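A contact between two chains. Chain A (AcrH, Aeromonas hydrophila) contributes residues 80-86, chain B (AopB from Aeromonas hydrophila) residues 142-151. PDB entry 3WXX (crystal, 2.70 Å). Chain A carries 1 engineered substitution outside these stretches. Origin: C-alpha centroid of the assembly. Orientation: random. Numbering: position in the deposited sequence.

Chain A 80-86: IDSYSYG
Chain B, residues 142-151: GAAVGAMMIV

How are the two stretches laid against each other? Both are helical throughout, with phi mostly near -60° (-76° at Ile B150) and psi mostly between -35° and -60°, and their backbone i to i+4 hydrogen bonds are regular: Ser A84 N to Ile A80 O at 2.7 Å, for instance, and Ala B147 N to Ala B143 O at 2.7 Å. The helices run nearly antiparallel, their N-to-C directions 154° apart (signed crossing angle -154°), and their axes come within 9.9 Å. The register is consistent with this direction: Ser A82 CA lies 6.3 Å from Ile B150 CA, and Tyr A85 CA lies 7.6 Å from Ala B147 CA, so moving forward on chain A means moving back on chain B. Together the stretches bury 269 Å², with no hydrogen bond between them.

What does the beginning of the chain B stretch offer to chain A? Gly B142 makes no contact, but Ala B143, its CB directed sideways, meets the far end of a tyrosine: Tyr A85 OH is 3.6 Å from Ala B143 CB. That hydroxyl is hydrogen-bonded elsewhere in the structure, so its approach to a methyl group does not leave it without a polar partner. Tyr A85 reaches this far because its CA-to-CB bond points toward chain B and its side chain is extended, with chi1 at -177° (t) and chi2 at 86°. Ala B144 points away, and Val B145, with chi1 at 68° (p), is out of reach.

What does the middle of the chain B helix place against the tyrosine ring? Gly B146 has no side chain; an ideal CB there would point toward chain A and lie 4.5 Å from Tyr A85 CE1, but it would be crowded more closely by its own helix, 3.1 Å from Gly B142 O. One turn after Ala B143, Ala B147 places its small CB, directed sideways, over one face of the ring, 4.2 Å from Tyr A85 CZ. The packing here is apolar. Selenomethionines Met B148 (m, m, t; poorly ordered) and Met B149 (m, t, p) stay out of reach.

Where does the chain B helix press most closely on the chain A backbone? Ile B150 does so, its CA-to-CB bond pointing toward chain A, with chi1 at -75° (m) and chi2 at 174° (t). Ile B150 CD1 lies 3.6 Å from Asp A81 O and also 3.6 Å from Tyr A85 CB, bridging positions one helical turn apart. Asp A81 O meanwhile accepts the backbone hydrogen bond from Tyr A85 N at 3.1 Å, so the methyl packs beside an oxygen already engaged in its helix. The other branch, Ile B150 CG2, comes 3.9 Å from Ser A82 CA. Asp A81 (chi1 -69°, m) points its CB toward chain B, whereas that of Ser A82 (chi1 -165°, t) lies sideways. Val B151 (chi1 161°, t) points away and ends the stretch without contact.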

ATOM      1  N   ILE A  80      -0.451   9.643  -2.154  1.00 41.71           N
ATOM      2  CA  ILE A  80       0.847   9.636  -1.437  1.00 36.69           C
ATOM      3  C   ILE A  80       1.022   8.394  -0.612  1.00 37.51           C
ATOM      4  O   ILE A  80       2.097   7.815  -0.577  1.00 41.55           O
ATOM      5  CB  ILE A  80       1.000  10.837  -0.531  1.00 35.98           C
ATOM      6  CG1 ILE A  80       1.084  12.119  -1.361  1.00 39.97           C
ATOM      7  CG2 ILE A  80       2.261  10.729   0.270  1.00 34.19           C
ATOM      8  CD1 ILE A  80       0.527  13.351  -0.696  1.00 41.19           C
ATOM      9  N   ASP A  81      -0.060   7.942   0.016  1.00 42.59           N
ATOM     10  CA  ASP A  81      -0.027   6.698   0.807  1.00 39.25           C
ATOM     11  C   ASP A  81       0.366   5.512  -0.075  1.00 36.04           C
ATOM     12  O   ASP A  81       1.164   4.716   0.303  1.00 37.46           O
ATOM     13  CB  ASP A  81      -1.405   6.381   1.408  1.00 41.41           C
ATOM     14  CG  ASP A  81      -1.845   7.336   2.494  1.00 44.94           C
ATOM     15  OD1 ASP A  81      -1.019   7.985   3.198  1.00 44.78           O
ATOM     16  OD2 ASP A  81      -3.078   7.386   2.656  1.00 51.99           O
ATOM     17  N   SER A  82      -0.235   5.385  -1.249  1.00 35.67           N
ATOM     18  CA  SER A  82       0.071   4.288  -2.180  1.00 38.40           C
ATOM     19  C   SER A  82       1.477   4.404  -2.824  1.00 36.58           C
ATOM     20  O   SER A  82       2.226   3.424  -2.926  1.00 35.30           O
ATOM     21  CB  SER A  82      -0.975   4.249  -3.298  1.00 38.30           C
ATOM     22  OG  SER A  82      -0.853   3.011  -3.960  1.00 44.63           O
ATOM     23  N   TYR A  83       1.839   5.614  -3.221  1.00 34.15           N
ATOM     24  CA  TYR A  83       3.177   5.861  -3.700  1.00 35.38           C
ATOM     25  C   TYR A  83       4.238   5.570  -2.608  1.00 36.94           C
ATOM     26  O   TYR A  83       5.309   4.981  -2.899  1.00 38.52           O
ATOM     27  CB  TYR A  83       3.300   7.305  -4.187  1.00 34.11           C
ATOM     28  CG  TYR A  83       2.506   7.635  -5.404  1.00 31.20           C
ATOM     29  CD1 TYR A  83       2.246   6.678  -6.379  1.00 31.53           C
ATOM     30  CD2 TYR A  83       2.050   8.920  -5.617  1.00 33.52           C
ATOM     31  CE1 TYR A  83       1.531   6.992  -7.536  1.00 32.36           C
ATOM     32  CE2 TYR A  83       1.327   9.242  -6.768  1.00 37.65           C
ATOM     33  CZ  TYR A  83       1.080   8.265  -7.729  1.00 34.36           C
ATOM     34  OH  TYR A  83       0.391   8.552  -8.874  1.00 34.86           O
ATOM     35  N   SER A  84       3.911   5.902  -1.356  1.00 34.22           N
ATOM     36  CA  SER A  84       4.795   5.580  -0.243  1.00 36.83           C
ATOM     37  C   SER A  84       4.971   4.052  -0.091  1.00 37.92           C
ATOM     38  O   SER A  84       6.094   3.540  -0.122  1.00 39.16           O
ATOM     39  CB  SER A  84       4.306   6.195   1.077  1.00 37.35           C
ATOM     40  OG  SER A  84       4.260   7.637   1.037  1.00 34.43           O
ATOM     41  N   TYR A  85       3.890   3.305   0.050  1.00 34.79           N
ATOM     42  CA  TYR A  85       4.056   1.855   0.163  1.00 33.03           C
ATOM     43  C   TYR A  85       4.748   1.285  -1.077  1.00 32.38           C
ATOM     44  O   TYR A  85       5.594   0.456  -0.964  1.00 30.86           O
ATOM     45  CB  TYR A  85       2.730   1.130   0.411  1.00 30.74           C
ATOM     46  CG  TYR A  85       2.860  -0.367   0.610  1.00 27.59           C
ATOM     47  CD1 TYR A  85       3.126  -0.884   1.844  1.00 27.60           C
ATOM     48  CD2 TYR A  85       2.708  -1.244  -0.432  1.00 26.48           C
ATOM     49  CE1 TYR A  85       3.234  -2.250   2.065  1.00 28.25           C
ATOM     50  CE2 TYR A  85       2.852  -2.616  -0.243  1.00 26.45           C
ATOM     51  CZ  TYR A  85       3.090  -3.129   1.022  1.00 28.10           C
ATOM     52  OH  TYR A  85       3.245  -4.529   1.279  1.00 29.01           O
ATOM     53  N   GLY A  86       4.398   1.735  -2.258  1.00 35.74           N
ATOM     54  CA  GLY A  86       5.120   1.281  -3.455  1.00 39.04           C
ATOM     55  C   GLY A  86       6.639   1.476  -3.384  1.00 39.57           C
ATOM     56  O   GLY A  86       7.398   0.552  -3.664  1.00 35.75           O
TER
ATOM     57  N   GLY B 142       2.621  -7.784   8.926  1.00 40.74           N
ATOM     58  CA  GLY B 142       2.662  -6.311   8.912  1.00 40.93           C
ATOM     59  C   GLY B 142       2.412  -5.727   7.546  1.00 39.18           C
ATOM     60  O   GLY B 142       1.620  -4.811   7.375  1.00 43.56           O
ATOM     61  N   ALA B 143       3.077  -6.273   6.550  1.00 41.78           N
ATOM     62  CA  ALA B 143       2.876  -5.786   5.196  1.00 42.04           C
ATOM     63  C   ALA B 143       1.425  -5.984   4.794  1.00 38.29           C
ATOM     64  O   ALA B 143       0.810  -5.082   4.250  1.00 33.94           O
ATOM     65  CB  ALA B 143       3.771  -6.516   4.216  1.00 43.58           C
ATOM     66  N   ALA B 144       0.918  -7.191   5.031  1.00 36.76           N
ATOM     67  CA  ALA B 144      -0.461  -7.507   4.706  1.00 40.09           C
ATOM     68  C   ALA B 144      -1.441  -6.482   5.267  1.00 39.83           C
ATOM     69  O   ALA B 144      -2.094  -5.786   4.522  1.00 39.15           O
ATOM     70  CB  ALA B 144      -0.823  -8.872   5.238  1.00 44.13           C
ATOM     71  N   VAL B 145      -1.492  -6.337   6.577  1.00 38.95           N
ATOM     72  CA  VAL B 145      -2.442  -5.397   7.132  1.00 45.44           C
ATOM     73  C   VAL B 145      -2.154  -3.977   6.636  1.00 44.38           C
ATOM     74  O   VAL B 145      -3.085  -3.161   6.489  1.00 42.04           O
ATOM     75  CB  VAL B 145      -2.476  -5.444   8.679  1.00 46.86           C
ATOM     76  CG1 VAL B 145      -1.173  -4.917   9.263  1.00 52.39           C
ATOM     77  CG2 VAL B 145      -3.671  -4.677   9.230  1.00 43.35           C
ATOM     78  N   GLY B 146      -0.872  -3.660   6.424  1.00 40.80           N
ATOM     79  CA  GLY B 146      -0.493  -2.310   5.962  1.00 36.85           C
ATOM     80  C   GLY B 146      -1.038  -2.039   4.595  1.00 33.91           C
ATOM     81  O   GLY B 146      -1.602  -0.977   4.319  1.00 35.85           O
ATOM     82  N   ALA B 147      -0.921  -3.012   3.726  1.00 34.40           N
ATOM     83  CA  ALA B 147      -1.443  -2.828   2.391  1.00 37.73           C
ATOM     84  C   ALA B 147      -2.967  -2.725   2.422  1.00 38.63           C
ATOM     85  O   ALA B 147      -3.545  -1.946   1.675  1.00 37.82           O
ATOM     86  CB  ALA B 147      -1.001  -3.960   1.486  1.00 39.60           C
HETATM   87  N   MSE B 148      -3.600  -3.524   3.275  1.00 40.25           N
HETATM   88  CA  MSE B 148      -5.031  -3.440   3.486  1.00 47.52           C
HETATM   89  C   MSE B 148      -5.450  -2.053   3.866  1.00 42.82           C
HETATM   90  O   MSE B 148      -6.322  -1.486   3.239  1.00 40.26           O
HETATM   91  CB  MSE B 148      -5.503  -4.351   4.613  1.00 66.16           C
HETATM   92  CG  MSE B 148      -5.337  -5.846   4.305  1.00 80.23           C
HETATM   93 SE   MSE B 148      -6.806  -6.429   3.202  1.00111.46          SE
HETATM   94  CE  MSE B 148      -6.511  -8.272   3.753  1.00106.68           C
HETATM   95  N   MSE B 149      -4.821  -1.458   4.856  1.00 38.75           N
HETATM   96  CA  MSE B 149      -5.182  -0.112   5.173  1.00 42.04           C
HETATM   97  C   MSE B 149      -5.085   0.859   4.007  1.00 44.67           C
HETATM   98  O   MSE B 149      -5.943   1.762   3.847  1.00 44.11           O
HETATM   99  CB  MSE B 149      -4.231   0.382   6.210  1.00 48.67           C
HETATM  100  CG  MSE B 149      -4.536  -0.335   7.492  1.00 59.92           C
HETATM  101 SE   MSE B 149      -3.116   0.161   8.733  1.00 73.43          SE
HETATM  102  CE  MSE B 149      -3.191   2.106   8.411  1.00 52.28           C
ATOM    103  N   ILE B 150      -4.017   0.716   3.205  1.00 43.58           N
ATOM    104  CA  ILE B 150      -3.760   1.661   2.137  1.00 40.50           C
ATOM    105  C   ILE B 150      -4.685   1.432   0.966  1.00 41.48           C
ATOM    106  O   ILE B 150      -5.197   2.384   0.387  1.00 38.75           O
ATOM    107  CB  ILE B 150      -2.314   1.586   1.704  1.00 43.52           C
ATOM    108  CG1 ILE B 150      -1.453   2.280   2.768  1.00 43.38           C
ATOM    109  CG2 ILE B 150      -2.134   2.224   0.334  1.00 40.48           C
ATOM    110  CD1 ILE B 150       0.028   2.147   2.512  1.00 41.15           C
ATOM    111  N   VAL B 151      -4.939   0.170   0.641  1.00 43.23           N
ATOM    112  CA  VAL B 151      -5.948  -0.123  -0.369  1.00 47.46           C
ATOM    113  C   VAL B 151      -7.319   0.508  -0.072  1.00 49.67           C
ATOM    114  O   VAL B 151      -7.975   0.966  -1.003  1.00 55.18           O
ATOM    115  CB  VAL B 151      -6.087  -1.630  -0.627  1.00 46.95           C
ATOM    116  CG1 VAL B 151      -7.406  -1.952  -1.284  1.00 48.11           C
ATOM    117  CG2 VAL B 151      -4.979  -2.071  -1.545  1.00 49.46           C
TER